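Local coordinates for beta-lactamase-related domain-containing protein (PDB 5TGF) that is probably a hydrolase of the serine beta-lactamase and penicillin-binding protein superfamily, of unknown substrate, and can bind calcium, at residues Y8-W20 and P327-Q339. Numbering follows the deposited sequence.
Sequences YDFTPLDSIISSW and PVLSETVTKIVNQ
L13 enters the C-terminal helix 328-337 as a knob, seated among L329, T332, V333 and I336, and the apolar packing spreads from there. With CG anti to the backbone N (chi1 179°), the leucine splits its branches: CD1 meets L329 CD2 at 3.7 Å, the two side chains crossing at about a right angle, while CD2 turns to V333 CG2. I336 CD1 lies against L13 CB, and the CG2 methyl of T332 rests on the backbone at P12 and L13. One turn along, I16 and T332 reach toward each other tip to tip, I16 CD1 standing 3.5 Å from T332 OG1. T332 OG1 is already engaged in its own helix, donating to V328 O at 2.6 Å, so the isoleucine meets a polar atom whose proton is spent.

Segments 11-20 and 328-337 run nearly antiparallel, at 159°, their axes 9.5 Å apart at closest approach, side by side on one face of the six-stranded antiparallel sheet, an arrangement familiar from serine beta-lactamases and their penicillin-binding relatives. I17 touches I31 and V333 touches V33, both on strand 28-35 beneath.

Aromatic contacts close both ends. I336 CG2 sits over the centre of the F10 ring, 3.8 Å from its centroid and 9° off the normal, a clear CH-pi contact; F41 also meets this ring. Y8 instead turns its edge to the carbonyl oxygens of I336 and V337. W20, at the far end, presents its ring edge to V328 CG1, 3.8 Å from CZ2, and F306 and F320 pack against the indole edge-to-face.

No direct hydrogen bond joins the segments, but one water bridges them, accepting from D9 N at 2.9 Å and donating to I336 O at 2.8 Å.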
ATOM      1  N   TYR A   8      -3.924  28.484  -6.475  1.00 42.98           N
ATOM      2  CA  TYR A   8      -2.782  27.776  -7.017  1.00 33.98           C
ATOM      3  C   TYR A   8      -2.961  27.596  -8.496  1.00 30.44           C
ATOM      4  O   TYR A   8      -4.097  27.598  -8.972  1.00 31.53           O
ATOM      5  CB  TYR A   8      -2.709  26.405  -6.350  1.00 34.04           C
ATOM      6  CG  TYR A   8      -2.676  26.496  -4.845  1.00 28.74           C
ATOM      7  CD1 TYR A   8      -1.482  26.657  -4.184  1.00 26.96           C
ATOM      8  CD2 TYR A   8      -3.847  26.457  -4.092  1.00 31.40           C
ATOM      9  CE1 TYR A   8      -1.427  26.728  -2.804  1.00 28.47           C
ATOM     10  CE2 TYR A   8      -3.796  26.511  -2.705  1.00 32.63           C
ATOM     11  CZ  TYR A   8      -2.568  26.642  -2.082  1.00 29.07           C
ATOM     12  OH  TYR A   8      -2.479  26.740  -0.723  1.00 33.41           O
ATOM     13  N   ASP A   9      -1.869  27.416  -9.233  1.00 25.90           N
ATOM     14  CA  ASP A   9      -1.983  27.087 -10.653  1.00 25.74           C
ATOM     15  C   ASP A   9      -1.648  25.615 -10.896  1.00 24.78           C
ATOM     16  O   ASP A   9      -0.487  25.246 -10.853  1.00 21.24           O
ATOM     17  CB  ASP A   9      -1.076  27.996 -11.494  1.00 28.89           C
ATOM     18  CG  ASP A   9      -1.187  27.738 -12.995  1.00 32.60           C
ATOM     19  OD1 ASP A   9      -1.981  26.882 -13.469  1.00 30.87           O
ATOM     20  OD2 ASP A   9      -0.421  28.400 -13.723  1.00 35.63           O
ATOM     21  N   PHE A  10      -2.671  24.795 -11.172  1.00 22.67           N
ATOM     22  CA  PHE A  10      -2.495  23.345 -11.365  1.00 22.71           C
ATOM     23  C   PHE A  10      -2.245  22.910 -12.821  1.00 21.39           C
ATOM     24  O   PHE A  10      -2.162  21.737 -13.099  1.00 22.50           O
ATOM     25  CB  PHE A  10      -3.686  22.586 -10.768  1.00 21.74           C
ATOM     26  CG  PHE A  10      -3.542  22.333  -9.306  1.00 21.91           C
ATOM     27  CD1 PHE A  10      -2.852  21.209  -8.856  1.00 19.46           C
ATOM     28  CD2 PHE A  10      -3.977  23.257  -8.392  1.00 22.00           C
ATOM     29  CE1 PHE A  10      -2.614  21.017  -7.510  1.00 20.49           C
ATOM     30  CE2 PHE A  10      -3.780  23.055  -7.037  1.00 24.62           C
ATOM     31  CZ  PHE A  10      -3.062  21.934  -6.596  1.00 21.93           C
ATOM     32  N   THR A  11      -2.020  23.857 -13.726  1.00 21.40           N
ATOM     33  CA  THR A  11      -1.696  23.542 -15.092  1.00 22.44           C
ATOM     34  C   THR A  11      -0.546  22.540 -15.283  1.00 21.63           C
ATOM     35  O   THR A  11      -0.652  21.663 -16.131  1.00 20.92           O
ATOM     36  CB  THR A  11      -1.360  24.830 -15.879  1.00 26.77           C
ATOM     37  OG1 THR A  11      -2.499  25.671 -15.843  1.00 29.06           O
ATOM     38  CG2 THR A  11      -1.031  24.520 -17.305  1.00 29.28           C
ATOM     39  N   PRO A  12       0.573  22.696 -14.551  1.00 23.28           N
ATOM     40  CA  PRO A  12       1.658  21.752 -14.806  1.00 22.57           C
ATOM     41  C   PRO A  12       1.258  20.273 -14.501  1.00 22.96           C
ATOM     42  O   PRO A  12       1.691  19.352 -15.203  1.00 24.13           O
ATOM     43  CB  PRO A  12       2.774  22.241 -13.890  1.00 24.78           C
ATOM     44  CG  PRO A  12       2.449  23.674 -13.624  1.00 25.87           C
ATOM     45  CD  PRO A  12       0.961  23.713 -13.553  1.00 25.01           C
ATOM     46  N   LEU A  13       0.432  20.059 -13.477  1.00 19.01           N
ATOM     47  CA  LEU A  13      -0.028  18.707 -13.153  1.00 19.45           C
ATOM     48  C   LEU A  13      -0.973  18.203 -14.246  1.00 19.72           C
ATOM     49  O   LEU A  13      -0.830  17.091 -14.749  1.00 15.42           O
ATOM     50  CB  LEU A  13      -0.726  18.703 -11.796  1.00 19.46           C
ATOM     51  CG  LEU A  13      -1.287  17.377 -11.303  1.00 20.18           C
ATOM     52  CD1 LEU A  13      -0.138  16.398 -11.115  1.00 24.47           C
ATOM     53  CD2 LEU A  13      -2.061  17.556  -9.999  1.00 20.34           C
ATOM     54  N   ASP A  14      -1.940  19.046 -14.626  1.00 22.02           N
ATOM     55  CA  ASP A  14      -2.915  18.682 -15.662  1.00 22.44           C
ATOM     56  C   ASP A  14      -2.195  18.376 -16.986  1.00 22.40           C
ATOM     57  O   ASP A  14      -2.575  17.456 -17.721  1.00 21.13           O
ATOM     58  CB  ASP A  14      -3.937  19.816 -15.809  1.00 22.98           C
ATOM     59  CG  ASP A  14      -5.067  19.492 -16.798  1.00 27.58           C
ATOM     60  OD1 ASP A  14      -5.619  18.363 -16.783  1.00 28.02           O
ATOM     61  OD2 ASP A  14      -5.466  20.424 -17.532  1.00 27.66           O
ATOM     62  N   SER A  15      -1.103  19.085 -17.269  1.00 23.91           N
ATOM     63  CA  SER A  15      -0.406  18.880 -18.539  1.00 24.22           C
ATOM     64  C   SER A  15       0.244  17.521 -18.538  1.00 21.44           C
ATOM     65  O   SER A  15       0.246  16.826 -19.548  1.00 19.79           O
ATOM     66  CB  SER A  15       0.666  19.949 -18.803  1.00 30.27           C
ATOM     67  OG  SER A  15       0.075  21.184 -19.147  1.00 43.80           O
ATOM     68  N   ILE A  16       0.818  17.146 -17.403  1.00 21.19           N
ATOM     69  CA  ILE A  16       1.521  15.861 -17.330  1.00 21.78           C
ATOM     70  C   ILE A  16       0.518  14.709 -17.480  1.00 17.95           C
ATOM     71  O   ILE A  16       0.744  13.782 -18.237  1.00 19.38           O
ATOM     72  CB  ILE A  16       2.309  15.722 -16.019  1.00 25.21           C
ATOM     73  CG1 ILE A  16       3.479  16.719 -16.006  1.00 27.01           C
ATOM     74  CG2 ILE A  16       2.816  14.286 -15.847  1.00 28.82           C
ATOM     75  CD1 ILE A  16       4.160  16.869 -14.641  1.00 29.00           C
ATOM     76  N   ILE A  17      -0.594  14.785 -16.773  1.00 17.19           N
ATOM     77  CA  ILE A  17      -1.585  13.709 -16.852  1.00 18.81           C
ATOM     78  C   ILE A  17      -2.217  13.638 -18.266  1.00 19.31           C
ATOM     79  O   ILE A  17      -2.387  12.557 -18.828  1.00 19.02           O
ATOM     80  CB  ILE A  17      -2.677  13.865 -15.777  1.00 18.29           C
ATOM     81  CG1 ILE A  17      -2.048  13.802 -14.383  1.00 19.49           C
ATOM     82  CG2 ILE A  17      -3.741  12.801 -15.923  1.00 19.05           C
ATOM     83  CD1 ILE A  17      -2.974  14.151 -13.242  1.00 19.20           C
ATOM     84  N   SER A  18      -2.506  14.794 -18.855  1.00 21.86           N
ATOM     85  CA  SER A  18      -3.104  14.829 -20.192  1.00 20.83           C
ATOM     86  C   SER A  18      -2.173  14.214 -21.224  1.00 19.78           C
ATOM     87  O   SER A  18      -2.625  13.486 -22.122  1.00 19.68           O
ATOM     88  CB  SER A  18      -3.481  16.271 -20.584  1.00 20.70           C
ATOM     89  OG  SER A  18      -4.471  16.773 -19.712  1.00 21.80           O
ATOM     90  N   SER A  19      -0.877  14.482 -21.090  1.00 20.65           N
ATOM     91  CA  SER A  19       0.104  13.894 -21.993  1.00 21.66           C
ATOM     92  C   SER A  19       0.138  12.370 -21.883  1.00 19.80           C
ATOM     93  O   SER A  19       0.350  11.683 -22.884  1.00 21.45           O
ATOM     94  CB  SER A  19       1.513  14.450 -21.711  1.00 27.98           C
ATOM     95  OG  SER A  19       2.092  13.798 -20.585  1.00 33.86           O
ATOM     96  N   TRP A  20      -0.003  11.822 -20.679  1.00 17.39           N
ATOM     97  CA  TRP A  20      -0.153  10.354 -20.559  1.00 19.06           C
ATOM     98  C   TRP A  20      -1.409   9.836 -21.296  1.00 18.06           C
ATOM     99  O   TRP A  20      -1.383   8.781 -21.910  1.00 18.78           O
ATOM    100  CB  TRP A  20      -0.218   9.886 -19.120  1.00 17.79           C
ATOM    101  CG  TRP A  20       0.981  10.234 -18.272  1.00 18.33           C
ATOM    102  CD1 TRP A  20       2.275  10.439 -18.700  1.00 21.61           C
ATOM    103  CD2 TRP A  20       0.990  10.396 -16.845  1.00 17.81           C
ATOM    104  NE1 TRP A  20       3.085  10.727 -17.610  1.00 20.72           N
ATOM    105  CE2 TRP A  20       2.310  10.713 -16.467  1.00 19.55           C
ATOM    106  CE3 TRP A  20       0.014  10.264 -15.847  1.00 15.51           C
ATOM    107  CZ2 TRP A  20       2.682  10.882 -15.128  1.00 18.69           C
ATOM    108  CZ3 TRP A  20       0.381  10.487 -14.507  1.00 16.08           C
ATOM    109  CH2 TRP A  20       1.689  10.842 -14.173  1.00 17.72           C
ATOM    110  N   PRO A 327       6.116   9.173  -8.634  1.00 15.12           N
ATOM    111  CA  PRO A 327       6.390  10.337  -7.776  1.00 16.31           C
ATOM    112  C   PRO A 327       6.541  11.665  -8.499  1.00 14.70           C
ATOM    113  O   PRO A 327       6.629  12.692  -7.810  1.00 14.74           O
ATOM    114  CB  PRO A 327       7.751   9.997  -7.114  1.00 18.58           C
ATOM    115  CG  PRO A 327       7.902   8.567  -7.272  1.00 18.41           C
ATOM    116  CD  PRO A 327       7.144   8.129  -8.481  1.00 16.77           C
ATOM    117  N   VAL A 328       6.530  11.695  -9.831  1.00 14.33           N
ATOM    118  CA  VAL A 328       6.395  13.004 -10.531  1.00 14.08           C
ATOM    119  C   VAL A 328       5.116  13.739 -10.086  1.00 15.95           C
ATOM    120  O   VAL A 328       5.054  14.981 -10.086  1.00 16.47           O
ATOM    121  CB  VAL A 328       6.482  12.904 -12.073  1.00 18.24           C
ATOM    122  CG1 VAL A 328       5.214  12.320 -12.655  1.00 15.52           C
ATOM    123  CG2 VAL A 328       6.746  14.273 -12.689  1.00 18.26           C
ATOM    124  N   LEU A 329       4.105  12.984  -9.648  1.00 15.43           N
ATOM    125  CA  LEU A 329       2.847  13.578  -9.246  1.00 15.65           C
ATOM    126  C   LEU A 329       2.976  14.359  -7.931  1.00 13.90           C
ATOM    127  O   LEU A 329       2.550  15.511  -7.814  1.00 14.01           O
ATOM    128  CB  LEU A 329       1.780  12.489  -9.085  1.00 14.31           C
ATOM    129  CG  LEU A 329       1.354  11.832 -10.385  1.00 14.30           C
ATOM    130  CD1 LEU A 329       0.693  10.488 -10.077  1.00 16.25           C
ATOM    131  CD2 LEU A 329       0.425  12.750 -11.170  1.00 15.31           C
ATOM    132  N   SER A 330       3.565  13.729  -6.931  1.00 15.30           N
ATOM    133  CA  SER A 330       3.803  14.406  -5.653  1.00 12.97           C
ATOM    134  C   SER A 330       4.855  15.524  -5.802  1.00 12.88           C
ATOM    135  O   SER A 330       4.722  16.567  -5.174  1.00 13.86           O
ATOM    136  CB  SER A 330       4.221  13.406  -4.579  1.00 13.67           C
ATOM    137  OG  SER A 330       5.190  12.513  -5.098  1.00 13.65           O
ATOM    138  N   GLU A 331       5.845  15.323  -6.658  1.00 12.45           N
ATOM    139  CA  GLU A 331       6.872  16.358  -6.887  1.00 15.15           C
ATOM    140  C   GLU A 331       6.225  17.601  -7.480  1.00 16.02           C
ATOM    141  O   GLU A 331       6.503  18.733  -7.052  1.00 17.32           O
ATOM    142  CB  GLU A 331       7.930  15.845  -7.892  1.00 17.10           C
ATOM    143  CG  GLU A 331       9.051  16.826  -8.214  1.00 20.49           C
ATOM    144  CD  GLU A 331      10.014  16.314  -9.283  1.00 28.27           C
ATOM    145  OE1 GLU A 331      11.230  16.494  -9.153  1.00 39.70           O
ATOM    146  OE2 GLU A 331       9.567  15.706 -10.260  1.00 36.17           O
ATOM    147  N   THR A 332       5.347  17.392  -8.463  1.00 16.85           N
ATOM    148  CA  THR A 332       4.686  18.501  -9.170  1.00 14.82           C
ATOM    149  C   THR A 332       3.696  19.210  -8.248  1.00 16.94           C
ATOM    150  O   THR A 332       3.615  20.458  -8.226  1.00 18.66           O
ATOM    151  CB  THR A 332       4.023  18.008 -10.456  1.00 15.11           C
ATOM    152  OG1 THR A 332       4.967  17.307 -11.285  1.00 14.13           O
ATOM    153  CG2 THR A 332       3.429  19.173 -11.281  1.00 16.88           C
ATOM    154  N   VAL A 333       2.985  18.462  -7.422  1.00 14.77           N
ATOM    155  CA  VAL A 333       2.130  19.081  -6.391  1.00 14.79           C
ATOM    156  C   VAL A 333       2.938  19.901  -5.385  1.00 18.56           C
ATOM    157  O   VAL A 333       2.565  21.027  -5.025  1.00 17.99           O
ATOM    158  CB  VAL A 333       1.214  18.065  -5.699  1.00 13.30           C
ATOM    159  CG1 VAL A 333       0.515  18.631  -4.486  1.00 13.91           C
ATOM    160  CG2 VAL A 333       0.189  17.510  -6.686  1.00 14.55           C
ATOM    161  N   THR A 334       4.070  19.364  -4.959  1.00 17.42           N
ATOM    162  CA  THR A 334       4.926  20.087  -4.018  1.00 18.57           C
ATOM    163  C   THR A 334       5.357  21.434  -4.593  1.00 16.62           C
ATOM    164  O   THR A 334       5.230  22.442  -3.927  1.00 18.84           O
ATOM    165  CB  THR A 334       6.155  19.227  -3.601  1.00 19.97           C
ATOM    166  OG1 THR A 334       5.712  18.162  -2.752  1.00 18.82           O
ATOM    167  CG2 THR A 334       7.156  20.065  -2.825  1.00 20.66           C
ATOM    168  N   LYS A 335       5.728  21.449  -5.854  1.00 17.08           N
ATOM    169  CA  LYS A 335       6.066  22.709  -6.543  1.00 21.54           C
ATOM    170  C   LYS A 335       4.865  23.661  -6.583  1.00 20.97           C
ATOM    171  O   LYS A 335       4.986  24.842  -6.235  1.00 20.38           O
ATOM    172  CB  LYS A 335       6.549  22.402  -7.941  1.00 23.00           C
ATOM    173  CG  LYS A 335       7.265  23.528  -8.668  1.00 29.73           C
ATOM    174  CD  LYS A 335       7.719  23.031 -10.042  1.00 35.39           C
ATOM    175  CE  LYS A 335       8.837  23.869 -10.649  1.00 39.85           C
ATOM    176  NZ  LYS A 335       8.676  25.326 -10.375  1.00 38.25           N
ATOM    177  N   ILE A 336       3.693  23.123  -6.939  1.00 19.73           N
ATOM    178  CA  ILE A 336       2.509  23.941  -7.137  1.00 17.47           C
ATOM    179  C   ILE A 336       2.063  24.590  -5.846  1.00 18.57           C
ATOM    180  O   ILE A 336       1.749  25.796  -5.834  1.00 23.97           O
ATOM    181  CB  ILE A 336       1.354  23.143  -7.799  1.00 17.69           C
ATOM    182  CG1 ILE A 336       1.686  22.858  -9.258  1.00 17.79           C
ATOM    183  CG2 ILE A 336       0.031  23.887  -7.680  1.00 19.15           C
ATOM    184  CD1 ILE A 336       0.904  21.711  -9.836  1.00 18.26           C
ATOM    185  N   VAL A 337       1.988  23.831  -4.765  1.00 19.55           N
ATOM    186  CA  VAL A 337       1.374  24.350  -3.552  1.00 20.59           C
ATOM    187  C   VAL A 337       2.337  25.200  -2.737  1.00 24.95           C
ATOM    188  O   VAL A 337       1.923  25.811  -1.770  1.00 27.22           O
ATOM    189  CB  VAL A 337       0.724  23.290  -2.628  1.00 24.86           C
ATOM    190  CG1 VAL A 337      -0.306  22.453  -3.378  1.00 26.33           C
ATOM    191  CG2 VAL A 337       1.753  22.370  -1.990  1.00 24.29           C
ATOM    192  N   ASN A 338       3.602  25.259  -3.134  1.00 24.70           N
ATOM    193  CA  ASN A 338       4.559  26.153  -2.473  1.00 34.20           C
ATOM    194  C   ASN A 338       4.949  27.293  -3.419  1.00 38.35           C
ATOM    195  O   ASN A 338       6.116  27.477  -3.725  1.00 50.18           O
ATOM    196  CB  ASN A 338       5.795  25.352  -2.009  1.00 29.11           C
ATOM    197  CG  ASN A 338       5.473  24.414  -0.874  1.00 29.04           C
ATOM    198  OD1 ASN A 338       5.200  24.858   0.234  1.00 32.13           O
ATOM    199  ND2 ASN A 338       5.474  23.107  -1.141  1.00 29.91           N
ATOM    200  N   GLN A 339       3.948  27.994  -3.936  1.00 47.86           N
ATOM    201  CA  GLN A 339       4.128  29.033  -4.961  1.00 54.86           C
ATOM    202  C   GLN A 339       4.918  28.510  -6.159  1.00 54.62           C
ATOM    203  O   GLN A 339       4.347  28.222  -7.211  1.00 57.18           O
ATOM    204  CB  GLN A 339       4.793  30.288  -4.371  1.00 51.64           C
TER
HETATM  205  O   HOH W   1       0.646  27.503  -7.756  1.00 25.02           O